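Glucose-inhibited division protein A-related protein, probable oxidoreductase (Thermus thermophilus, PDB 2CUL) binds flavin-adenine dinucleotide in a Rossmann-type fold and is probably an oxidoreductase related to the glucose-inhibited division protein A family. Local coordinates at residues G157-G165 / R177-E187. Sequence-based numbering, arbitrary orientation.
Sequences GFRFVEREG and RVRYLAFHPEE. With FAD (flavin-adenine dinucleotide), chain B.
Glu164 OE2 accepts from two arginines of the facing strand: Arg177 NH1 at 2.7 Å and Arg179 NE at 3.1 Å. Each donor holds the oxygen near its own guanidinium plane, yet they reach it from opposite faces of the carboxylate; the Arg179 bond is the straighter. The glutamate chain is fully extended, with CG turned away from the backbone N (chi1 -178°), which carries the carboxylate across to both partners. With an alanine here the carboxylate is gone, and Arg177 and Arg179 would probably be left as neighbouring positive charges without their shared mate. On the other side of the sheet, Tyr180 CG stands between the backbone N and the carbonyl carbon, which lays the ring back along the sheet toward Arg163. Arg163 CB sits over one face of the ring, toward its rim at CZ, 3.7 Å from the centroid and 28° off the normal, a CH-pi contact, while the guanidinium end leads away. A water accepts from Tyr180 OH and donates to Glu164 O, tying the phenol to the partner strand.

Paired backbone bonds from Val161–Ala182 to Gly165–Val178 establish an antiparallel beta hairpin, whose strand 160-167 forms one border of a four-stranded sheet. The hairpin contributes to the flavin pocket: Gly165 C and Val178 CB meet the methyl FAD C7M, and Tyr180 CE2 approaches FAD C8M. A CB on Gly165 would clash with FAD C8.

Farther along, Phe160 CE1 rests over one face of the Phe183 ring, 3.5 Å from Phe183 CD1; the ring planes are inclined to each other, neither stacked nor edge-to-face. Phe183 in turn directs its edge toward the face of Phe158 in an offset edge-to-face pair, planes 72° apart. Leu153 of helix 148-155 touches all three rings. Beside them, Glu187 OE2 accepts from Arg159 N at 2.7 Å on its anti side, tilted out of the carboxylate plane, and also forms a salt bridge with Arg197.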
ATOM      1  N   GLY A 157       0.346 -20.295   2.013  1.00 12.56           N
ATOM      2  CA  GLY A 157       1.692 -20.744   1.698  1.00 12.90           C
ATOM      3  C   GLY A 157       2.739 -19.680   1.421  1.00 12.78           C
ATOM      4  O   GLY A 157       3.911 -20.004   1.223  1.00 11.81           O
ATOM      5  N   PHE A 158       2.340 -18.413   1.402  1.00 10.64           N
ATOM      6  CA  PHE A 158       3.297 -17.343   1.141  1.00  8.98           C
ATOM      7  C   PHE A 158       4.413 -17.284   2.180  1.00  9.90           C
ATOM      8  O   PHE A 158       4.174 -17.461   3.375  1.00 12.62           O
ATOM      9  CB  PHE A 158       2.577 -15.994   1.081  1.00  9.27           C
ATOM     10  CG  PHE A 158       1.810 -15.777  -0.188  1.00  6.76           C
ATOM     11  CD1 PHE A 158       2.455 -15.334  -1.341  1.00  7.69           C
ATOM     12  CD2 PHE A 158       0.444 -16.029  -0.238  1.00  8.58           C
ATOM     13  CE1 PHE A 158       1.745 -15.143  -2.524  1.00 11.75           C
ATOM     14  CE2 PHE A 158      -0.275 -15.843  -1.417  1.00  6.45           C
ATOM     15  CZ  PHE A 158       0.378 -15.397  -2.562  1.00 11.08           C
ATOM     16  N   ARG A 159       5.632 -17.039   1.704  1.00  7.94           N
ATOM     17  CA  ARG A 159       6.810 -16.937   2.562  1.00  9.97           C
ATOM     18  C   ARG A 159       7.162 -15.471   2.807  1.00 10.81           C
ATOM     19  O   ARG A 159       6.998 -14.632   1.921  1.00  9.92           O
ATOM     20  CB  ARG A 159       8.008 -17.631   1.907  1.00 10.56           C
ATOM     21  CG  ARG A 159       7.850 -19.130   1.702  1.00 13.68           C
ATOM     22  CD  ARG A 159       7.588 -19.851   3.010  1.00 20.31           C
ATOM     23  NE  ARG A 159       8.084 -21.223   2.975  1.00 25.24           N
ATOM     24  CZ  ARG A 159       7.946 -22.094   3.970  1.00 29.18           C
ATOM     25  NH1 ARG A 159       7.320 -21.738   5.086  1.00 29.16           N
ATOM     26  NH2 ARG A 159       8.445 -23.317   3.855  1.00 28.22           N
ATOM     27  N   PHE A 160       7.673 -15.174   3.999  1.00 11.15           N
ATOM     28  CA  PHE A 160       8.035 -13.808   4.368  1.00 11.95           C
ATOM     29  C   PHE A 160       9.409 -13.720   5.025  1.00 13.75           C
ATOM     30  O   PHE A 160       9.939 -14.712   5.526  1.00 15.56           O
ATOM     31  CB  PHE A 160       7.002 -13.248   5.345  1.00 12.40           C
ATOM     32  CG  PHE A 160       5.611 -13.199   4.793  1.00 12.75           C
ATOM     33  CD1 PHE A 160       5.156 -12.068   4.122  1.00 12.04           C
ATOM     34  CD2 PHE A 160       4.761 -14.292   4.919  1.00 12.32           C
ATOM     35  CE1 PHE A 160       3.872 -12.028   3.581  1.00 11.17           C
ATOM     36  CE2 PHE A 160       3.474 -14.263   4.383  1.00 13.11           C
ATOM     37  CZ  PHE A 160       3.029 -13.130   3.712  1.00 13.35           C
ATOM     38  N   VAL A 161       9.974 -12.515   5.018  1.00 11.12           N
ATOM     39  CA  VAL A 161      11.263 -12.258   5.647  1.00  9.56           C
ATOM     40  C   VAL A 161      11.054 -11.103   6.622  1.00 10.82           C
ATOM     41  O   VAL A 161      10.199 -10.248   6.401  1.00 13.68           O
ATOM     42  CB  VAL A 161      12.354 -11.872   4.612  1.00 12.74           C
ATOM     43  CG1 VAL A 161      12.611 -13.039   3.677  1.00 14.14           C
ATOM     44  CG2 VAL A 161      11.935 -10.643   3.822  1.00 13.65           C
ATOM     45  N   GLU A 162      11.819 -11.090   7.706  1.00 12.81           N
ATOM     46  CA  GLU A 162      11.689 -10.038   8.706  1.00 12.96           C
ATOM     47  C   GLU A 162      12.498  -8.799   8.363  1.00 11.68           C
ATOM     48  O   GLU A 162      13.648  -8.891   7.927  1.00 13.28           O
ATOM     49  CB  GLU A 162      12.114 -10.556  10.081  1.00 19.04           C
ATOM     50  CG  GLU A 162      11.187 -11.609  10.658  1.00 30.16           C
ATOM     51  CD  GLU A 162      11.551 -11.986  12.079  1.00 36.39           C
ATOM     52  OE1 GLU A 162      11.574 -11.089  12.949  1.00 41.97           O
ATOM     53  OE2 GLU A 162      11.814 -13.181  12.327  1.00 44.63           O
ATOM     54  N   ARG A 163      11.884  -7.637   8.563  1.00  9.40           N
ATOM     55  CA  ARG A 163      12.527  -6.357   8.300  1.00  8.75           C
ATOM     56  C   ARG A 163      12.235  -5.424   9.467  1.00  9.55           C
ATOM     57  O   ARG A 163      11.386  -5.717  10.314  1.00 10.94           O
ATOM     58  CB  ARG A 163      11.990  -5.740   7.005  1.00 12.38           C
ATOM     59  CG  ARG A 163      12.335  -6.517   5.738  1.00 13.88           C
ATOM     60  CD  ARG A 163      13.834  -6.556   5.515  1.00 17.07           C
ATOM     61  NE  ARG A 163      14.193  -7.176   4.241  1.00 18.74           N
ATOM     62  CZ  ARG A 163      15.442  -7.452   3.876  1.00 23.28           C
ATOM     63  NH1 ARG A 163      16.451  -7.162   4.689  1.00 24.38           N
ATOM     64  NH2 ARG A 163      15.686  -8.017   2.701  1.00 20.76           N
ATOM     65  N   GLU A 164      12.947  -4.304   9.522  1.00 10.75           N
ATOM     66  CA  GLU A 164      12.738  -3.344  10.596  1.00 13.54           C
ATOM     67  C   GLU A 164      12.970  -1.920  10.125  1.00 12.75           C
ATOM     68  O   GLU A 164      13.869  -1.654   9.327  1.00 16.17           O
ATOM     69  CB  GLU A 164      13.675  -3.640  11.773  1.00 18.08           C
ATOM     70  CG  GLU A 164      13.472  -2.706  12.962  1.00 24.21           C
ATOM     71  CD  GLU A 164      14.443  -2.972  14.099  1.00 26.70           C
ATOM     72  OE1 GLU A 164      15.646  -2.677  13.943  1.00 26.93           O
ATOM     73  OE2 GLU A 164      14.000  -3.481  15.149  1.00 25.67           O
ATOM     74  N   GLY A 165      12.138  -1.012  10.621  1.00 10.88           N
ATOM     75  CA  GLY A 165      12.275   0.390  10.285  1.00 12.24           C
ATOM     76  C   GLY A 165      12.364   1.135  11.601  1.00 12.30           C
ATOM     77  O   GLY A 165      11.996   0.595  12.644  1.00 14.21           O
ATOM     78  N   ARG A 177      10.648   1.782  16.879  1.00 14.75           N
ATOM     79  CA  ARG A 177      11.008   0.861  15.809  1.00 12.69           C
ATOM     80  C   ARG A 177       9.792   0.026  15.445  1.00 12.55           C
ATOM     81  O   ARG A 177       8.922  -0.223  16.282  1.00 14.58           O
ATOM     82  CB  ARG A 177      12.129  -0.081  16.263  1.00 15.66           C
ATOM     83  CG  ARG A 177      13.500   0.558  16.369  1.00 18.97           C
ATOM     84  CD  ARG A 177      14.532  -0.420  16.929  1.00 21.51           C
ATOM     85  NE  ARG A 177      14.241  -0.812  18.308  1.00 25.22           N
ATOM     86  CZ  ARG A 177      13.704  -1.975  18.668  1.00 25.54           C
ATOM     87  NH1 ARG A 177      13.392  -2.883  17.752  1.00 22.65           N
ATOM     88  NH2 ARG A 177      13.482  -2.231  19.951  1.00 24.04           N
ATOM     89  N   VAL A 178       9.725  -0.393  14.187  1.00 11.79           N
ATOM     90  CA  VAL A 178       8.637  -1.249  13.741  1.00 11.40           C
ATOM     91  C   VAL A 178       9.215  -2.454  13.008  1.00 13.55           C
ATOM     92  O   VAL A 178       9.867  -2.306  11.972  1.00 12.87           O
ATOM     93  CB  VAL A 178       7.664  -0.534  12.772  1.00 11.66           C
ATOM     94  CG1 VAL A 178       6.642  -1.542  12.243  1.00  9.31           C
ATOM     95  CG2 VAL A 178       6.941   0.599  13.483  1.00  9.53           C
ATOM     96  N   ARG A 179       9.004  -3.641  13.565  1.00 10.27           N
ATOM     97  CA  ARG A 179       9.458  -4.858  12.916  1.00 11.58           C
ATOM     98  C   ARG A 179       8.250  -5.358  12.143  1.00 11.30           C
ATOM     99  O   ARG A 179       7.133  -5.390  12.665  1.00 13.45           O
ATOM    100  CB  ARG A 179       9.919  -5.892  13.946  1.00 16.01           C
ATOM    101  CG  ARG A 179      11.233  -5.520  14.608  1.00 21.19           C
ATOM    102  CD  ARG A 179      11.791  -6.668  15.428  1.00 28.78           C
ATOM    103  NE  ARG A 179      13.085  -6.335  16.017  1.00 34.50           N
ATOM    104  CZ  ARG A 179      13.806  -7.169  16.759  1.00 37.46           C
ATOM    105  NH1 ARG A 179      13.359  -8.394  17.006  1.00 33.90           N
ATOM    106  NH2 ARG A 179      14.974  -6.782  17.256  1.00 36.09           N
ATOM    107  N   TYR A 180       8.467  -5.728  10.889  1.00  9.95           N
ATOM    108  CA  TYR A 180       7.372  -6.181  10.053  1.00 11.21           C
ATOM    109  C   TYR A 180       7.826  -7.275   9.110  1.00 10.59           C
ATOM    110  O   TYR A 180       9.013  -7.603   9.040  1.00  9.82           O
ATOM    111  CB  TYR A 180       6.822  -4.994   9.252  1.00  7.74           C
ATOM    112  CG  TYR A 180       7.818  -4.409   8.272  1.00  8.90           C
ATOM    113  CD1 TYR A 180       7.842  -4.826   6.942  1.00  9.39           C
ATOM    114  CD2 TYR A 180       8.768  -3.472   8.685  1.00  9.22           C
ATOM    115  CE1 TYR A 180       8.785  -4.327   6.043  1.00  9.85           C
ATOM    116  CE2 TYR A 180       9.718  -2.967   7.792  1.00  8.63           C
ATOM    117  CZ  TYR A 180       9.719  -3.400   6.476  1.00  7.68           C
ATOM    118  OH  TYR A 180      10.659  -2.914   5.591  1.00 11.06           O
ATOM    119  N   LEU A 181       6.870  -7.840   8.388  1.00  9.71           N
ATOM    120  CA  LEU A 181       7.166  -8.901   7.443  1.00 10.61           C
ATOM    121  C   LEU A 181       6.938  -8.445   6.013  1.00 10.48           C
ATOM    122  O   LEU A 181       5.932  -7.807   5.706  1.00 10.44           O
ATOM    123  CB  LEU A 181       6.287 -10.119   7.721  1.00 10.13           C
ATOM    124  CG  LEU A 181       6.461 -10.804   9.076  1.00 12.13           C
ATOM    125  CD1 LEU A 181       5.553 -12.021   9.140  1.00 15.65           C
ATOM    126  CD2 LEU A 181       7.913 -11.219   9.261  1.00 14.33           C
ATOM    127  N   ALA A 182       7.887  -8.777   5.145  1.00 10.10           N
ATOM    128  CA  ALA A 182       7.790  -8.443   3.732  1.00  9.43           C
ATOM    129  C   ALA A 182       7.779  -9.762   2.975  1.00  9.13           C
ATOM    130  O   ALA A 182       8.355 -10.750   3.438  1.00 10.86           O
ATOM    131  CB  ALA A 182       8.988  -7.610   3.299  1.00  8.98           C
ATOM    132  N   PHE A 183       7.108  -9.789   1.830  1.00  8.72           N
ATOM    133  CA  PHE A 183       7.072 -10.998   1.018  1.00  8.27           C
ATOM    134  C   PHE A 183       8.502 -11.388   0.674  1.00  9.47           C
ATOM    135  O   PHE A 183       9.325 -10.536   0.333  1.00 11.94           O
ATOM    136  CB  PHE A 183       6.307 -10.751  -0.283  1.00  7.77           C
ATOM    137  CG  PHE A 183       4.819 -10.708  -0.117  1.00  8.36           C
ATOM    138  CD1 PHE A 183       4.094 -11.883   0.043  1.00  9.37           C
ATOM    139  CD2 PHE A 183       4.136  -9.493  -0.127  1.00  8.99           C
ATOM    140  CE1 PHE A 183       2.708 -11.854   0.187  1.00 10.26           C
ATOM    141  CE2 PHE A 183       2.753  -9.452   0.017  1.00  8.92           C
ATOM    142  CZ  PHE A 183       2.036 -10.634   0.174  1.00  9.14           C
ATOM    143  N   HIS A 184       8.800 -12.678   0.764  1.00  8.28           N
ATOM    144  CA  HIS A 184      10.132 -13.166   0.434  1.00  8.98           C
ATOM    145  C   HIS A 184      10.391 -12.806  -1.031  1.00 11.96           C
ATOM    146  O   HIS A 184       9.491 -12.896  -1.871  1.00  8.66           O
ATOM    147  CB  HIS A 184      10.182 -14.682   0.636  1.00 11.27           C
ATOM    148  CG  HIS A 184      11.551 -15.268   0.491  1.00  9.83           C
ATOM    149  ND1 HIS A 184      12.181 -15.401  -0.727  1.00 10.88           N
ATOM    150  CD2 HIS A 184      12.417 -15.744   1.416  1.00  9.70           C
ATOM    151  CE1 HIS A 184      13.376 -15.933  -0.547  1.00  8.51           C
ATOM    152  NE2 HIS A 184      13.545 -16.150   0.745  1.00  9.79           N
ATOM    153  N   PRO A 185      11.621 -12.389  -1.361  1.00 11.82           N
ATOM    154  CA  PRO A 185      11.945 -12.023  -2.743  1.00 13.74           C
ATOM    155  C   PRO A 185      11.559 -13.041  -3.819  1.00 10.93           C
ATOM    156  O   PRO A 185      11.188 -12.660  -4.929  1.00 10.81           O
ATOM    157  CB  PRO A 185      13.450 -11.784  -2.686  1.00 18.67           C
ATOM    158  CG  PRO A 185      13.626 -11.211  -1.318  1.00 23.39           C
ATOM    159  CD  PRO A 185      12.763 -12.124  -0.469  1.00 15.17           C
ATOM    160  N   GLU A 186      11.651 -14.329  -3.501  1.00  9.67           N
ATOM    161  CA  GLU A 186      11.317 -15.373  -4.469  1.00 11.81           C
ATOM    162  C   GLU A 186       9.840 -15.376  -4.856  1.00 10.54           C
ATOM    163  O   GLU A 186       9.469 -15.932  -5.885  1.00 13.56           O
ATOM    164  CB  GLU A 186      11.716 -16.748  -3.916  1.00 11.87           C
ATOM    165  CG  GLU A 186      11.324 -17.948  -4.780  1.00 17.48           C
ATOM    166  CD  GLU A 186      11.862 -17.875  -6.200  1.00 25.10           C
ATOM    167  OE1 GLU A 186      13.044 -17.516  -6.380  1.00 26.06           O
ATOM    168  OE2 GLU A 186      11.102 -18.195  -7.139  1.00 31.01           O
ATOM    169  N   GLU A 187       9.001 -14.750  -4.036  1.00 10.28           N
ATOM    170  CA  GLU A 187       7.568 -14.690  -4.314  1.00  9.80           C
ATOM    171  C   GLU A 187       7.241 -13.617  -5.340  1.00 11.11           C
ATOM    172  O   GLU A 187       6.217 -13.677  -6.016  1.00 10.37           O
ATOM    173  CB  GLU A 187       6.793 -14.335  -3.042  1.00 10.17           C
ATOM    174  CG  GLU A 187       6.966 -15.285  -1.882  1.00  9.52           C
ATOM    175  CD  GLU A 187       6.050 -16.479  -1.972  1.00  7.77           C
ATOM    176  OE1 GLU A 187       5.375 -16.651  -3.014  1.00 10.12           O
ATOM    177  OE2 GLU A 187       6.011 -17.252  -1.000  1.00  8.98           O
TER
HETATM  178  PA  FAD B 301       2.475   2.759   3.776  1.00  7.35           P
HETATM  179  O1A FAD B 301       2.699   2.404   5.187  1.00  7.04           O
HETATM  180  O2A FAD B 301       2.749   4.145   3.315  1.00  9.30           O
HETATM  181  O5B FAD B 301       0.967   2.426   3.381  1.00  7.46           O
HETATM  182  C5B FAD B 301       0.407   1.150   3.698  1.00  6.88           C
HETATM  183  C4B FAD B 301      -1.103   1.353   3.724  1.00  6.31           C
HETATM  184  O4B FAD B 301      -1.700   0.056   3.696  1.00  6.30           O
HETATM  185  C3B FAD B 301      -1.632   2.049   4.995  1.00  8.52           C
HETATM  186  O3B FAD B 301      -2.501   3.119   4.691  1.00 11.66           O
HETATM  187  C2B FAD B 301      -2.295   0.931   5.743  1.00  9.58           C
HETATM  188  O2B FAD B 301      -3.283   1.310   6.673  1.00 10.34           O
HETATM  189  C1B FAD B 301      -2.799   0.060   4.595  1.00  9.36           C
HETATM  190  N9A FAD B 301      -3.089  -1.327   4.949  1.00  8.53           N
HETATM  191  C8A FAD B 301      -2.214  -2.249   5.476  1.00  7.89           C
HETATM  192  N7A FAD B 301      -2.790  -3.428   5.682  1.00  8.94           N
HETATM  193  C5A FAD B 301      -4.095  -3.253   5.266  1.00  7.81           C
HETATM  194  C6A FAD B 301      -5.203  -4.133   5.233  1.00  7.36           C
HETATM  195  N6A FAD B 301      -5.155  -5.392   5.633  1.00  8.21           N
HETATM  196  N1A FAD B 301      -6.400  -3.632   4.747  1.00  8.14           N
HETATM  197  C2A FAD B 301      -6.480  -2.325   4.322  1.00  8.34           C
HETATM  198  N3A FAD B 301      -5.452  -1.435   4.331  1.00  6.27           N
HETATM  199  C4A FAD B 301      -4.287  -1.947   4.812  1.00  7.51           C
HETATM  200  N1  FAD B 301      10.916   6.402   4.634  1.00  8.31           N
HETATM  201  C2  FAD B 301      11.265   7.729   4.524  1.00 10.43           C
HETATM  202  O2  FAD B 301      11.499   8.226   3.449  1.00 11.25           O
HETATM  203  N3  FAD B 301      11.341   8.501   5.694  1.00 10.27           N
HETATM  204  C4  FAD B 301      11.093   8.019   6.961  1.00 12.94           C
HETATM  205  O4  FAD B 301      11.179   8.764   7.960  1.00 14.37           O
HETATM  206  C4X FAD B 301      10.740   6.658   7.073  1.00 11.20           C
HETATM  207  N5  FAD B 301      10.483   6.099   8.318  1.00  8.90           N
HETATM  208  C5X FAD B 301      10.137   4.765   8.435  1.00  7.34           C
HETATM  209  C6  FAD B 301       9.885   4.227   9.696  1.00  9.40           C
HETATM  210  C7  FAD B 301       9.522   2.879   9.878  1.00 11.64           C
HETATM  211  C7M FAD B 301       9.258   2.366  11.272  1.00 12.23           C
HETATM  212  C8  FAD B 301       9.411   2.041   8.711  1.00 10.49           C
HETATM  213  C8M FAD B 301       9.020   0.592   8.815  1.00 11.13           C
HETATM  214  C9  FAD B 301       9.671   2.570   7.423  1.00 10.57           C
HETATM  215  C9A FAD B 301      10.036   3.932   7.251  1.00  9.12           C
HETATM  216  N10 FAD B 301      10.306   4.513   5.962  1.00  7.30           N
HETATM  217  C10 FAD B 301      10.659   5.872   5.874  1.00 10.25           C
HETATM  218  C1' FAD B 301      10.238   3.698   4.683  1.00  8.29           C
HETATM  219  C2' FAD B 301       9.043   3.903   3.725  1.00  8.60           C
HETATM  220  O2' FAD B 301       9.217   5.100   3.015  1.00  8.92           O
HETATM  221  C3' FAD B 301       7.687   3.942   4.459  1.00  9.38           C
HETATM  222  O3' FAD B 301       7.461   2.738   5.191  1.00  9.50           O
HETATM  223  C4' FAD B 301       6.489   4.102   3.502  1.00  9.60           C
HETATM  224  O4' FAD B 301       5.303   4.433   4.223  1.00  8.11           O
HETATM  225  C5' FAD B 301       6.302   2.792   2.713  1.00  8.71           C
HETATM  226  O5' FAD B 301       5.218   2.943   1.781  1.00  7.20           O
HETATM  227  P   FAD B 301       4.119   1.823   1.558  1.00  7.81           P
HETATM  228  O1P FAD B 301       3.251   2.367   0.500  1.00  7.40           O
HETATM  229  O2P FAD B 301       4.758   0.492   1.281  1.00  8.29           O
HETATM  230  O3P FAD B 301       3.351   1.704   2.927  1.00  6.38           O
HETATM  231  O   HOH W   1      12.724  -1.470   6.411  1.00 16.87           O